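PDB 6HUN: ribulose bisphosphate carboxylase from Hyperthermus butylicus DSM 5456, which probably catalyses magnesium-dependent addition of CO2 and water to ribulose 1,5-bisphosphate, giving two molecules of 3-phosphoglycerate, perhaps within an archaeal AMP degradation pathway. Local coordinates for residues T348-Q354 with K374-P378; K38-V44 with D139-P144; D168-L172 with V422-V426; M251-I255 with H280-L284; Y192-I196 with R229-T234. All coordinates share one frame. Residues are numbered along the deposited sequence.

Interaction 1 of 5, residues T348-Q354 with K374-P378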
# COMPACT_ATOMS: atom_id res chain seq x y z
N THR A 348 14.18 -13.52 9.15
CA THR A 348 14.08 -14.95 8.85
C THR A 348 13.45 -15.69 10.02
O THR A 348 12.61 -16.58 9.83
CB THR A 348 15.46 -15.59 8.53
OG1 THR A 348 16.21 -15.71 9.74
CG2 THR A 348 16.23 -14.76 7.49
N ARG A 349 13.80 -15.29 11.25
CA ARG A 349 13.20 -16.00 12.38
C ARG A 349 11.71 -15.78 12.45
O ARG A 349 10.96 -16.73 12.69
CB ARG A 349 13.83 -15.58 13.73
CG ARG A 349 15.24 -16.04 13.98
CD ARG A 349 15.73 -15.47 15.33
NE ARG A 349 14.96 -16.07 16.43
CZ ARG A 349 14.53 -15.44 17.52
NH1 ARG A 349 13.82 -16.13 18.42
NH2 ARG A 349 14.80 -14.15 17.74
N ILE A 350 11.24 -14.55 12.21
CA ILE A 350 9.80 -14.34 12.38
C ILE A 350 8.98 -15.04 11.28
O ILE A 350 7.83 -15.42 11.52
CB ILE A 350 9.47 -12.84 12.46
CG1 ILE A 350 8.01 -12.64 12.99
CG2 ILE A 350 9.62 -12.09 11.06
CD1 ILE A 350 7.82 -13.18 14.45
N VAL A 351 9.52 -15.25 10.08
CA VAL A 351 8.74 -15.94 9.05
C VAL A 351 8.89 -17.46 9.10
O VAL A 351 8.02 -18.17 8.56
CB VAL A 351 9.05 -15.41 7.62
CG1 VAL A 351 8.88 -13.87 7.55
CG2 VAL A 351 10.47 -15.79 7.18
N ARG A 352 9.97 -18.00 9.74
CA ARG A 352 10.15 -19.45 9.71
C ARG A 352 9.76 -20.13 11.01
O ARG A 352 9.48 -21.33 10.99
CB ARG A 352 11.61 -19.84 9.43
CG ARG A 352 12.05 -19.46 8.06
CD ARG A 352 13.29 -20.35 7.77
NE ARG A 352 14.41 -20.09 8.69
CZ ARG A 352 15.68 -20.00 8.30
NH1 ARG A 352 15.97 -20.08 7.02
NH2 ARG A 352 16.66 -19.76 9.16
N GLU A 353 9.87 -19.46 12.15
CA GLU A 353 9.74 -20.16 13.43
C GLU A 353 8.30 -20.44 13.82
O GLU A 353 7.35 -19.76 13.41
CB GLU A 353 10.42 -19.35 14.51
CG GLU A 353 11.92 -19.47 14.34
CD GLU A 353 12.67 -18.84 15.47
OE1 GLU A 353 12.09 -17.97 16.16
OE2 GLU A 353 13.84 -19.18 15.64
N GLN A 354 8.13 -21.50 14.63
CA GLN A 354 6.80 -21.75 15.17
C GLN A 354 6.52 -20.94 16.42
O GLN A 354 5.35 -20.75 16.78
CB GLN A 354 6.60 -23.25 15.46
CG GLN A 354 6.07 -24.02 14.24
CD GLN A 354 5.17 -23.15 13.30
OE1 GLN A 354 5.59 -22.84 12.18
NE2 GLN A 354 3.94 -22.82 13.74
N LYS A 374 1.68 -21.94 8.97
CA LYS A 374 2.86 -22.67 8.49
C LYS A 374 4.02 -21.70 8.32
O LYS A 374 3.78 -20.50 8.18
CB LYS A 374 2.56 -23.28 7.13
CG LYS A 374 1.60 -24.57 7.25
CD LYS A 374 1.08 -24.97 5.93
CE LYS A 374 0.30 -26.35 6.12
NZ LYS A 374 -0.40 -26.69 4.88
N PRO A 375 5.25 -22.18 8.42
CA PRO A 375 6.41 -21.32 8.14
C PRO A 375 6.54 -20.94 6.67
O PRO A 375 6.09 -21.64 5.76
CB PRO A 375 7.60 -22.17 8.59
CG PRO A 375 7.12 -23.57 8.45
CD PRO A 375 5.62 -23.58 8.74
N VAL A 376 7.22 -19.84 6.45
CA VAL A 376 7.40 -19.22 5.14
C VAL A 376 8.86 -19.44 4.71
O VAL A 376 9.74 -19.31 5.53
CB VAL A 376 7.09 -17.70 5.26
CG1 VAL A 376 7.53 -17.00 4.00
CG2 VAL A 376 5.54 -17.57 5.50
N PHE A 377 9.12 -19.63 3.40
CA PHE A 377 10.50 -19.63 2.86
C PHE A 377 11.05 -18.21 2.77
O PHE A 377 10.55 -17.42 1.96
CB PHE A 377 10.53 -20.22 1.45
CG PHE A 377 11.03 -21.64 1.36
CD1 PHE A 377 12.32 -22.01 1.85
CD2 PHE A 377 10.24 -22.61 0.78
CE1 PHE A 377 12.79 -23.34 1.76
CE2 PHE A 377 10.68 -23.92 0.70
CZ PHE A 377 11.93 -24.30 1.19
N PRO A 378 12.10 -17.86 3.49
CA PRO A 378 12.77 -16.59 3.24
C PRO A 378 13.48 -16.69 1.91
O PRO A 378 14.02 -17.75 1.55
CB PRO A 378 13.79 -16.47 4.39
CG PRO A 378 13.46 -17.53 5.34
CD PRO A 378 12.68 -18.62 4.61

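Interaction 2 of 5, residues K38-V44 with D139-P144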
# COMPACT_ATOMS: atom_id res chain seq x y z
N LYS A 38 -2.59 -12.18 27.79
CA LYS A 38 -2.09 -12.73 26.53
C LYS A 38 -3.12 -12.63 25.41
O LYS A 38 -2.80 -13.03 24.28
CB LYS A 38 -1.64 -14.20 26.71
CG LYS A 38 -0.17 -14.43 27.17
CD LYS A 38 0.83 -13.45 26.53
CE LYS A 38 1.55 -14.02 25.28
NZ LYS A 38 2.35 -12.99 24.50
N ASP A 39 -4.32 -12.10 25.68
CA ASP A 39 -5.44 -12.12 24.74
C ASP A 39 -5.75 -10.77 24.09
O ASP A 39 -6.81 -10.61 23.48
CB ASP A 39 -6.70 -12.61 25.44
CG ASP A 39 -7.05 -11.77 26.66
OD1 ASP A 39 -6.13 -11.08 27.19
OD2 ASP A 39 -8.23 -11.81 27.11
N GLU A 40 -4.88 -9.78 24.23
CA GLU A 40 -5.05 -8.47 23.63
C GLU A 40 -4.04 -8.35 22.51
O GLU A 40 -2.96 -8.94 22.59
CB GLU A 40 -4.84 -7.38 24.66
CG GLU A 40 -5.83 -7.37 25.85
CD GLU A 40 -6.04 -5.95 26.33
OE1 GLU A 40 -5.30 -5.55 27.26
OE2 GLU A 40 -6.89 -5.22 25.75
N VAL A 41 -4.38 -7.60 21.46
CA VAL A 41 -3.36 -7.20 20.49
C VAL A 41 -2.47 -6.15 21.13
O VAL A 41 -2.96 -5.22 21.78
CB VAL A 41 -4.01 -6.64 19.21
CG1 VAL A 41 -2.92 -5.90 18.29
CG2 VAL A 41 -4.77 -7.71 18.49
N ILE A 42 -1.16 -6.28 20.95
CA ILE A 42 -0.18 -5.33 21.48
C ILE A 42 0.61 -4.75 20.31
O ILE A 42 1.23 -5.52 19.58
CB ILE A 42 0.78 -6.04 22.45
CG1 ILE A 42 -0.01 -6.70 23.63
CG2 ILE A 42 1.83 -5.06 22.92
CD1 ILE A 42 -0.48 -5.67 24.51
N ALA A 43 0.65 -3.43 20.18
CA ALA A 43 1.51 -2.76 19.19
C ALA A 43 2.66 -2.07 19.92
O ALA A 43 2.43 -1.44 20.96
CB ALA A 43 0.72 -1.72 18.38
N VAL A 44 3.86 -2.10 19.35
CA VAL A 44 4.97 -1.30 19.84
C VAL A 44 5.36 -0.28 18.77
O VAL A 44 5.64 -0.63 17.61
CB VAL A 44 6.15 -2.15 20.32
CG1 VAL A 44 6.57 -3.15 19.25
CG2 VAL A 44 7.29 -1.23 20.71
N ASP A 139 6.36 -3.54 15.67
CA ASP A 139 5.90 -4.90 15.75
C ASP A 139 4.49 -4.90 16.34
O ASP A 139 4.09 -3.96 17.02
CB ASP A 139 6.83 -5.74 16.66
CG ASP A 139 6.66 -7.25 16.45
OD1 ASP A 139 5.86 -7.65 15.55
OD2 ASP A 139 7.39 -8.02 17.14
N VAL A 140 3.79 -6.01 16.14
CA VAL A 140 2.44 -6.17 16.69
C VAL A 140 2.35 -7.61 17.09
O VAL A 140 2.70 -8.48 16.29
CB VAL A 140 1.33 -5.82 15.68
CG1 VAL A 140 -0.06 -6.07 16.30
CG2 VAL A 140 1.41 -4.33 15.31
N TYR A 141 1.89 -7.84 18.33
CA TYR A 141 1.65 -9.17 18.86
C TYR A 141 0.20 -9.49 18.58
O TYR A 141 -0.70 -8.70 18.94
CB TYR A 141 1.90 -9.20 20.36
CG TYR A 141 1.14 -10.36 21.03
CD1 TYR A 141 1.63 -11.64 20.92
CD2 TYR A 141 -0.05 -10.16 21.70
CE1 TYR A 141 0.97 -12.75 21.53
CE2 TYR A 141 -0.76 -11.28 22.32
CZ TYR A 141 -0.22 -12.55 22.20
OH TYR A 141 -0.82 -13.66 22.76
N PHE A 142 -0.03 -10.64 17.94
CA PHE A 142 -1.37 -11.11 17.62
C PHE A 142 -1.72 -12.25 18.57
O PHE A 142 -0.99 -13.25 18.58
CB PHE A 142 -1.45 -11.58 16.18
CG PHE A 142 -1.23 -10.46 15.20
CD1 PHE A 142 -2.22 -9.53 15.01
CD2 PHE A 142 -0.03 -10.30 14.59
CE1 PHE A 142 -2.02 -8.45 14.13
CE2 PHE A 142 0.17 -9.24 13.67
CZ PHE A 142 -0.82 -8.33 13.47
N PRO A 143 -2.79 -12.15 19.36
CA PRO A 143 -3.16 -13.30 20.25
C PRO A 143 -3.77 -14.44 19.46
O PRO A 143 -4.28 -14.24 18.35
CB PRO A 143 -4.19 -12.69 21.21
CG PRO A 143 -4.81 -11.58 20.47
CD PRO A 143 -3.71 -11.00 19.53
N PRO A 144 -3.78 -15.67 20.03
CA PRO A 144 -4.22 -16.83 19.26
C PRO A 144 -5.60 -16.69 18.66
O PRO A 144 -5.84 -17.18 17.57
CB PRO A 144 -4.19 -17.98 20.31
CG PRO A 144 -3.17 -17.57 21.27
CD PRO A 144 -3.17 -16.04 21.32

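Interaction 3 of 5, residues D168-L172 with V422-V426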
# COMPACT_ATOMS: atom_id res chain seq x y z
N ASP A 168 16.20 -31.20 1.30
CA ASP A 168 17.10 -30.62 2.31
C ASP A 168 17.80 -29.36 1.86
O ASP A 168 17.90 -28.44 2.66
CB ASP A 168 18.21 -31.64 2.74
CG ASP A 168 17.65 -32.85 3.41
OD1 ASP A 168 16.82 -32.67 4.33
OD2 ASP A 168 18.00 -33.98 3.00
N ARG A 169 18.31 -29.30 0.63
CA ARG A 169 19.11 -28.17 0.18
C ARG A 169 18.26 -26.92 0.01
O ARG A 169 17.03 -27.01 -0.04
CB ARG A 169 19.82 -28.52 -1.12
CG ARG A 169 18.91 -28.73 -2.30
CD ARG A 169 19.71 -28.69 -3.56
NE ARG A 169 18.98 -29.18 -4.72
CZ ARG A 169 18.19 -28.41 -5.46
NH1 ARG A 169 18.01 -27.13 -5.15
NH2 ARG A 169 17.57 -28.94 -6.52
N PRO A 170 18.89 -25.74 -0.08
CA PRO A 170 18.14 -24.54 -0.47
C PRO A 170 17.59 -24.67 -1.89
O PRO A 170 18.18 -25.31 -2.76
CB PRO A 170 19.19 -23.41 -0.41
CG PRO A 170 20.32 -23.94 0.38
CD PRO A 170 20.32 -25.44 0.25
N ILE A 171 16.47 -24.02 -2.13
CA ILE A 171 15.92 -24.01 -3.47
C ILE A 171 16.48 -22.81 -4.23
O ILE A 171 16.68 -21.74 -3.65
CB ILE A 171 14.37 -23.99 -3.36
CG1 ILE A 171 13.89 -25.32 -2.76
CG2 ILE A 171 13.71 -23.63 -4.71
CD1 ILE A 171 12.39 -25.33 -2.51
N LEU A 172 16.68 -22.96 -5.54
CA LEU A 172 17.28 -21.92 -6.37
C LEU A 172 16.27 -21.32 -7.35
O LEU A 172 15.51 -22.05 -7.99
CB LEU A 172 18.46 -22.48 -7.14
CG LEU A 172 19.45 -23.17 -6.16
CD1 LEU A 172 20.41 -24.07 -6.92
CD2 LEU A 172 20.16 -22.14 -5.30
N VAL A 422 26.23 -23.05 -9.71
CA VAL A 422 25.51 -22.77 -8.48
C VAL A 422 25.15 -24.06 -7.74
O VAL A 422 25.30 -24.14 -6.52
CB VAL A 422 24.24 -21.94 -8.78
CG1 VAL A 422 23.29 -21.96 -7.59
CG2 VAL A 422 24.61 -20.54 -9.10
N ARG A 423 24.65 -25.07 -8.47
CA ARG A 423 24.27 -26.34 -7.84
C ARG A 423 25.49 -27.05 -7.25
O ARG A 423 25.41 -27.63 -6.16
CB ARG A 423 23.58 -27.25 -8.86
CG ARG A 423 22.13 -26.87 -9.22
CD ARG A 423 21.10 -27.22 -8.10
NE ARG A 423 21.00 -28.64 -7.79
CZ ARG A 423 20.16 -29.50 -8.39
NH1 ARG A 423 19.35 -29.09 -9.37
NH2 ARG A 423 20.13 -30.77 -8.02
N GLN A 424 26.62 -26.99 -7.93
CA GLN A 424 27.81 -27.60 -7.34
C GLN A 424 28.25 -26.83 -6.11
O GLN A 424 28.64 -27.43 -5.10
CB GLN A 424 28.93 -27.67 -8.38
CG GLN A 424 28.58 -28.54 -9.54
CD GLN A 424 29.49 -28.31 -10.71
OE1 GLN A 424 30.24 -27.33 -10.77
NE2 GLN A 424 29.47 -29.26 -11.65
N ALA A 425 28.15 -25.49 -6.16
CA ALA A 425 28.47 -24.69 -4.99
C ALA A 425 27.57 -25.05 -3.82
O ALA A 425 28.05 -25.20 -2.69
CB ALA A 425 28.36 -23.20 -5.33
N VAL A 426 26.26 -25.22 -4.07
CA VAL A 426 25.35 -25.66 -3.02
C VAL A 426 25.69 -27.05 -2.53
O VAL A 426 25.56 -27.34 -1.33
CB VAL A 426 23.90 -25.59 -3.54
CG1 VAL A 426 22.91 -26.29 -2.59
CG2 VAL A 426 23.54 -24.13 -3.68

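Interaction 4 of 5, residues M251-I255 with H280-L284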
# COMPACT_ATOMS: atom_id res chain seq x y z
N MET A 251 -6.47 -10.90 -12.46
CA MET A 251 -5.67 -11.81 -11.64
C MET A 251 -6.36 -13.17 -11.50
O MET A 251 -5.71 -14.24 -11.58
CB MET A 251 -5.45 -11.21 -10.24
CG MET A 251 -4.66 -12.16 -9.29
SD MET A 251 -4.52 -11.49 -7.63
CE MET A 251 -6.15 -11.79 -7.01
N GLU A 252 -7.67 -13.14 -11.27
CA GLU A 252 -8.44 -14.39 -11.16
C GLU A 252 -8.28 -15.25 -12.39
O GLU A 252 -8.08 -16.48 -12.30
CB GLU A 252 -9.94 -14.07 -10.93
CG GLU A 252 -10.27 -13.51 -9.55
CD GLU A 252 -11.67 -12.90 -9.48
OE1 GLU A 252 -12.27 -12.63 -10.55
OE2 GLU A 252 -12.20 -12.69 -8.36
N LYS A 253 -8.35 -14.64 -13.58
CA LYS A 253 -8.18 -15.45 -14.80
C LYS A 253 -6.77 -16.01 -14.89
O LYS A 253 -6.56 -17.14 -15.39
CB LYS A 253 -8.47 -14.60 -16.03
CG LYS A 253 -9.93 -14.15 -16.11
CD LYS A 253 -10.11 -12.74 -16.76
CE LYS A 253 -10.53 -12.87 -18.21
NZ LYS A 253 -10.94 -11.56 -18.82
N ARG A 254 -5.77 -15.21 -14.49
CA ARG A 254 -4.39 -15.64 -14.64
C ARG A 254 -4.06 -16.73 -13.64
O ARG A 254 -3.28 -17.65 -13.96
CB ARG A 254 -3.43 -14.44 -14.51
CG ARG A 254 -3.60 -13.45 -15.67
CD ARG A 254 -2.92 -12.06 -15.51
NE ARG A 254 -3.54 -11.15 -16.48
CZ ARG A 254 -3.18 -9.87 -16.67
NH1 ARG A 254 -2.17 -9.35 -16.02
NH2 ARG A 254 -3.85 -9.11 -17.54
N ILE A 255 -4.64 -16.68 -12.44
CA ILE A 255 -4.40 -17.74 -11.47
C ILE A 255 -5.00 -19.04 -11.96
O ILE A 255 -4.41 -20.13 -11.81
CB ILE A 255 -4.96 -17.36 -10.09
CG1 ILE A 255 -4.12 -16.22 -9.47
CG2 ILE A 255 -4.96 -18.59 -9.18
CD1 ILE A 255 -4.68 -15.62 -8.14
N HIS A 280 -7.23 -12.44 -1.39
CA HIS A 280 -8.02 -13.09 -2.44
C HIS A 280 -7.20 -14.14 -3.20
O HIS A 280 -7.69 -15.26 -3.46
CB HIS A 280 -8.53 -12.04 -3.42
CG HIS A 280 -9.60 -12.55 -4.36
ND1 HIS A 280 -10.73 -13.21 -3.92
CD2 HIS A 280 -9.71 -12.46 -5.70
CE1 HIS A 280 -11.48 -13.54 -4.97
NE2 HIS A 280 -10.87 -13.10 -6.06
N ALA A 281 -5.95 -13.81 -3.54
CA ALA A 281 -5.09 -14.83 -4.18
C ALA A 281 -4.91 -16.04 -3.27
O ALA A 281 -4.87 -17.19 -3.75
CB ALA A 281 -3.74 -14.16 -4.52
N ARG A 282 -4.90 -15.82 -1.95
CA ARG A 282 -4.72 -16.94 -1.03
C ARG A 282 -5.94 -17.84 -1.04
O ARG A 282 -5.82 -19.09 -0.98
CB ARG A 282 -4.40 -16.40 0.38
CG ARG A 282 -4.35 -17.45 1.47
CD ARG A 282 -3.30 -18.58 1.16
NE ARG A 282 -3.25 -19.51 2.28
CZ ARG A 282 -4.07 -20.55 2.40
NH1 ARG A 282 -4.95 -20.84 1.44
NH2 ARG A 282 -3.96 -21.36 3.46
N GLU A 283 -7.14 -17.26 -1.19
CA GLU A 283 -8.31 -18.12 -1.34
C GLU A 283 -8.27 -18.89 -2.64
O GLU A 283 -8.72 -20.04 -2.68
CB GLU A 283 -9.58 -17.24 -1.28
CG GLU A 283 -9.98 -16.86 0.11
CD GLU A 283 -11.31 -16.08 0.18
OE1 GLU A 283 -11.95 -16.07 1.26
OE2 GLU A 283 -11.66 -15.46 -0.84
N LEU A 284 -7.87 -18.25 -3.75
CA LEU A 284 -7.80 -19.05 -4.98
C LEU A 284 -6.70 -20.10 -4.91
O LEU A 284 -6.84 -21.18 -5.48
CB LEU A 284 -7.59 -18.17 -6.20
CG LEU A 284 -8.79 -17.22 -6.39
CD1 LEU A 284 -8.46 -16.10 -7.37
CD2 LEU A 284 -10.06 -17.98 -6.79

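Interaction 5 of 5, residues Y192-I196 with R229-T234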
# COMPACT_ATOMS: atom_id res chain seq x y z
N TYR A 192 14.22 -22.23 -20.66
CA TYR A 192 14.77 -23.56 -20.87
C TYR A 192 16.22 -23.67 -20.39
O TYR A 192 16.57 -24.57 -19.63
CB TYR A 192 14.68 -23.92 -22.34
CG TYR A 192 15.32 -25.27 -22.63
CD1 TYR A 192 14.78 -26.44 -22.12
CD2 TYR A 192 16.45 -25.36 -23.42
CE1 TYR A 192 15.34 -27.68 -22.41
CE2 TYR A 192 17.03 -26.60 -23.70
CZ TYR A 192 16.47 -27.75 -23.18
OH TYR A 192 17.02 -29.01 -23.44
N GLU A 193 17.08 -22.76 -20.85
CA GLU A 193 18.49 -22.86 -20.48
C GLU A 193 18.69 -22.78 -18.97
O GLU A 193 19.52 -23.50 -18.41
CB GLU A 193 19.28 -21.76 -21.18
CG GLU A 193 18.78 -21.47 -22.57
CD GLU A 193 19.85 -20.89 -23.46
OE1 GLU A 193 19.97 -19.64 -23.50
OE2 GLU A 193 20.56 -21.67 -24.13
N ILE A 194 17.93 -21.89 -18.32
CA ILE A 194 17.98 -21.74 -16.86
C ILE A 194 17.65 -23.07 -16.18
O ILE A 194 18.44 -23.60 -15.39
CB ILE A 194 17.04 -20.60 -16.42
CG1 ILE A 194 17.64 -19.23 -16.79
CG2 ILE A 194 16.74 -20.63 -14.91
CD1 ILE A 194 16.63 -18.10 -16.93
N LEU A 195 16.47 -23.64 -16.47
CA LEU A 195 16.06 -24.86 -15.78
C LEU A 195 16.95 -26.05 -16.12
O LEU A 195 17.33 -26.82 -15.23
CB LEU A 195 14.63 -25.20 -16.12
CG LEU A 195 13.62 -24.06 -15.84
CD1 LEU A 195 12.27 -24.58 -16.18
CD2 LEU A 195 13.68 -23.64 -14.39
N ILE A 196 17.26 -26.22 -17.41
CA ILE A 196 18.03 -27.38 -17.87
C ILE A 196 19.34 -27.56 -17.12
O ILE A 196 19.82 -28.69 -16.95
CB ILE A 196 18.26 -27.29 -19.40
CG1 ILE A 196 18.41 -28.68 -19.99
CG2 ILE A 196 19.49 -26.43 -19.74
CD1 ILE A 196 17.12 -29.44 -20.03
N ARG A 229 10.04 -29.85 -20.96
CA ARG A 229 11.27 -30.38 -21.51
C ARG A 229 12.30 -30.59 -20.41
O ARG A 229 12.82 -31.71 -20.24
CB ARG A 229 11.80 -29.45 -22.59
CG ARG A 229 10.81 -29.29 -23.73
CD ARG A 229 11.48 -29.53 -25.08
NE ARG A 229 12.34 -28.40 -25.45
CZ ARG A 229 13.63 -28.50 -25.78
NH1 ARG A 229 14.24 -29.68 -25.78
NH2 ARG A 229 14.32 -27.40 -26.10
N ALA A 230 12.53 -29.56 -19.59
CA ALA A 230 13.56 -29.63 -18.56
C ALA A 230 13.28 -30.72 -17.53
O ALA A 230 14.23 -31.37 -17.07
CB ALA A 230 13.74 -28.29 -17.84
N GLU A 231 12.02 -30.95 -17.17
CA GLU A 231 11.72 -32.03 -16.23
C GLU A 231 11.98 -33.39 -16.86
O GLU A 231 12.40 -34.34 -16.19
CB GLU A 231 10.28 -31.96 -15.78
CG GLU A 231 10.00 -30.70 -14.86
CD GLU A 231 8.53 -30.54 -14.54
OE1 GLU A 231 7.69 -30.78 -15.42
OE2 GLU A 231 8.20 -30.18 -13.39
N LYS A 232 11.68 -33.51 -18.15
CA LYS A 232 11.82 -34.81 -18.81
C LYS A 232 13.29 -35.18 -19.03
O LYS A 232 13.64 -36.37 -19.01
CB LYS A 232 11.05 -34.78 -20.12
CG LYS A 232 9.58 -35.03 -19.93
CD LYS A 232 8.81 -34.70 -21.19
CE LYS A 232 7.30 -34.93 -21.03
NZ LYS A 232 6.52 -34.37 -22.16
N GLU A 233 14.14 -34.19 -19.24
CA GLU A 233 15.56 -34.40 -19.47
C GLU A 233 16.37 -34.53 -18.17
O GLU A 233 17.29 -35.34 -18.10
CB GLU A 233 16.10 -33.26 -20.33
CG GLU A 233 15.17 -32.96 -21.48
CD GLU A 233 15.88 -32.75 -22.80
OE1 GLU A 233 15.72 -31.65 -23.36
OE2 GLU A 233 16.59 -33.69 -23.26
N THR A 234 16.05 -33.74 -17.15
CA THR A 234 16.76 -33.76 -15.88
C THR A 234 16.23 -34.79 -14.90
O THR A 234 16.98 -35.24 -14.02
CB THR A 234 16.68 -32.39 -15.17
OG1 THR A 234 15.30 -32.12 -14.92
CG2 THR A 234 17.29 -31.29 -16.03

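Interaction 1 of 5, residues T348-Q354 with K374-P378
The last turn of helix 339-352 runs against the incoming residues 374-378, the two segments passing in opposite senses: CA atoms lie 4.5 Å apart for Arg-352 and Pro-375, 5.3 Å for Val-351 and Val-376, and 6.0 Å for Thr-348 and Pro-378. Because Glu-353 leaves helical geometry, the carbonyl of Val-351 can accept a bond from outside the helix, and Val-376 N donates to Val-351 O at 2.8 Å. Pro-375, lacking an NH, brings its ring up to the helix end, with its CB 3.2 Å from Arg-352 O. In the TIM barrel of the catalytic domain this is the return half of a beta-alpha-beta crossover, where the sixth large helix leads, through hairpin 355-356/368-369, back to strand 377-380. Val-351, compact and apolar, suits the buried seam: its CB meets Val-376 CB at 3.8 Å and its CG2 meets Pro-378 CG at 3.9 Å. Arg-352 spends its aliphatic part here, its CG 3.6 Å from Pro-378 CD, while its guanidinium reaches the carbonyls of Met-396 and Asp-399.

Interaction 2 of 5, residues K38-V44 with D139-P144
Three backbone hydrogen bonds join strands 41-44 and 139-141. Ile-42 and Tyr-141 exchange two, Tyr-141 N to Ile-42 O at 2.7 Å and Ile-42 N to Tyr-141 O at 3.2 Å, and Val-44 N reaches Asp-139 O at 3.0 Å. Between these hydrogen-bonded pairs, Ala-43 faces Val-140 in a non-hydrogen-bonded pair; the backbones of Val-41 and Ala-43 bond instead to Tyr-105 and Val-103 of the next strand. Asp-139 is well satisfied: its OD1 takes Val-140 N at 2.7 Å and a salt bridge from Lys-317, and its OD2 takes Leu-366 N. Beyond the strands, Tyr-141 OH donates to Lys-38 O at 2.6 Å, tying down the preceding loop, while Lys-38 NZ sits 3.8 Å from the Tyr-141 ring centroid in an off-centre cation-pi contact. Glu-40 O, buried near the ring edge, finds no partner. Small or branched Ala-43 and Val-140 suit their buried face, where Val-140 also packs on helix 115-122. Such antiparallel pairing builds the central sheet of the Rubisco N-terminal domain.

Interaction 3 of 5, residues D168-L172 with V422-V426
Leu-172, at the start of strand 171-174, is the residue most covered here. Its branched end fits the face of helix 415-431, its CD1 touching Val-422 CG1 at 3.6 Å and Arg-423 CD at 3.4 Å, and its CD2 lying 4.2 Å from Val-426 CG2. Val-426, one turn beyond Val-422, extends the same apolar stripe: its CG1 packs on Pro-170 CD at 3.9 Å and on Arg-169 CB at 4.1 Å. A compact beta-branched residue suits this place, filling the gap between helix and strand without forcing them apart. At the margin the chemistry changes. The guanidinium of Arg-169 lies flat on that of Arg-423, centres 3.7 Å apart and planes at 28°. Two like charges can approach so closely because each has an acid of its own, Asp-200 for Arg-169 and Glu-236 for Arg-423; Arg-169 NH1 also donates to Pro-170 O at 3.0 Å. With 249 residues between the segments, the contact sets the barrel's eighth large helix against its first strand, as where a TIM barrel closes.

Interaction 4 of 5, residues M251-I255 with H280-L284
Neighbouring helices on the outer layer of the catalytic barrel meet here, beside the interface with the second subunit. The local axes of helices 251-255 and 280-284 run in the same general direction, 30° apart, and come no closer than 10.7 Å, so side chains must bridge the gap. Met-251 and Ile-255, one turn apart, both point across. The long, flexible Met-251 brings its CE to 3.9 Å from His-280 CD2 at the ring edge and its SD to 4.2 Å from Ala-281 CB. Ile-255 CD1 reaches Ala-281 CB at 4.0 Å and Leu-284 CD1 at 3.9 Å; the small Ala-281 thus receives larger side chains from the other helix. Away from the strands, beside the second subunit, His-280 NE2 donates to Glu-252 OE2 at 2.7 Å, a His-carboxylate hydrogen bond that lets a polar pair finish a mostly apolar seam, while Glu-252 CG covers Leu-284 CD1 at 3.8 Å. Arg-249 of the second subunit packs on His-280 and Leu-284, and Arg-254 forms a salt bridge with Glu-111 of that subunit. Met-251 and Ile-255 also touch Ile-268 and Ile-266 of the intervening strand 265-269, laying the helix pair over the barrel wall, as around any TIM barrel.

Interaction 5 of 5, residues Y192-I196 with R229-T234
Tyr-192 takes the t rotamer, which sends its ring from helix 184-196 over to helix 216-234. Arg-229 folds to meet it: with chi1 and chi3 both m and chi2 off the usual wells at -130°, its guanidinium lies on the ring face, its CZ 4.2 Å from the Tyr-192 ring centroid and the planes 21° apart, a stacked cation-pi pair. Glu-233, one turn later, likewise has chi2 between wells, at -137°, and presents OE1 to two partners, accepting from Tyr-192 OH at 2.9 Å and pairing with Arg-229 NH1 at 3.5 Å. Tyrosine suits this edge of the contact because it offers a flat face to the cation and a hydroxyl to the acid. Deeper in, Ala-230 lets the backbones approach, its CA 5.1 Å from that of Ile-196 and its CB 3.6 Å from Leu-195 CB. Ile-196, in the t, p conformation, swings CD1 to 3.9 Å from Ala-230 CA and 4.0 Å from Glu-233 CB. The p rotamer of Thr-234 turns OG1 back to Ala-230 O at 2.5 Å, with CG2 3.7 Å from Ile-196 O. The segments cross at -29°, local axes 9.3 Å apart, and belong to the first two large helices of the TIM barrel.

Interaction 2, buried, stands apart in the N-terminal domain, where two strands are joined chiefly through their backbones; the other four belong to the barrel. Interactions 1 and 3 each set a helix against the start of a barrel strand, and they touch where Phe-377 CZ meets Ile-171 CD1 at 3.9 Å; interactions 1, 4 and 5 fall within the loop that interaction 3 closes. Interaction 3 is buried too; interaction 1 partly, exposed at Gln-354 and Lys-374. Interactions 4 and 5 pair successive outer helices at nearly the same angle. The former is largely buried, apolar with one His-Glu bond, and borders the second subunit; the latter is more exposed and correspondingly richer in charge.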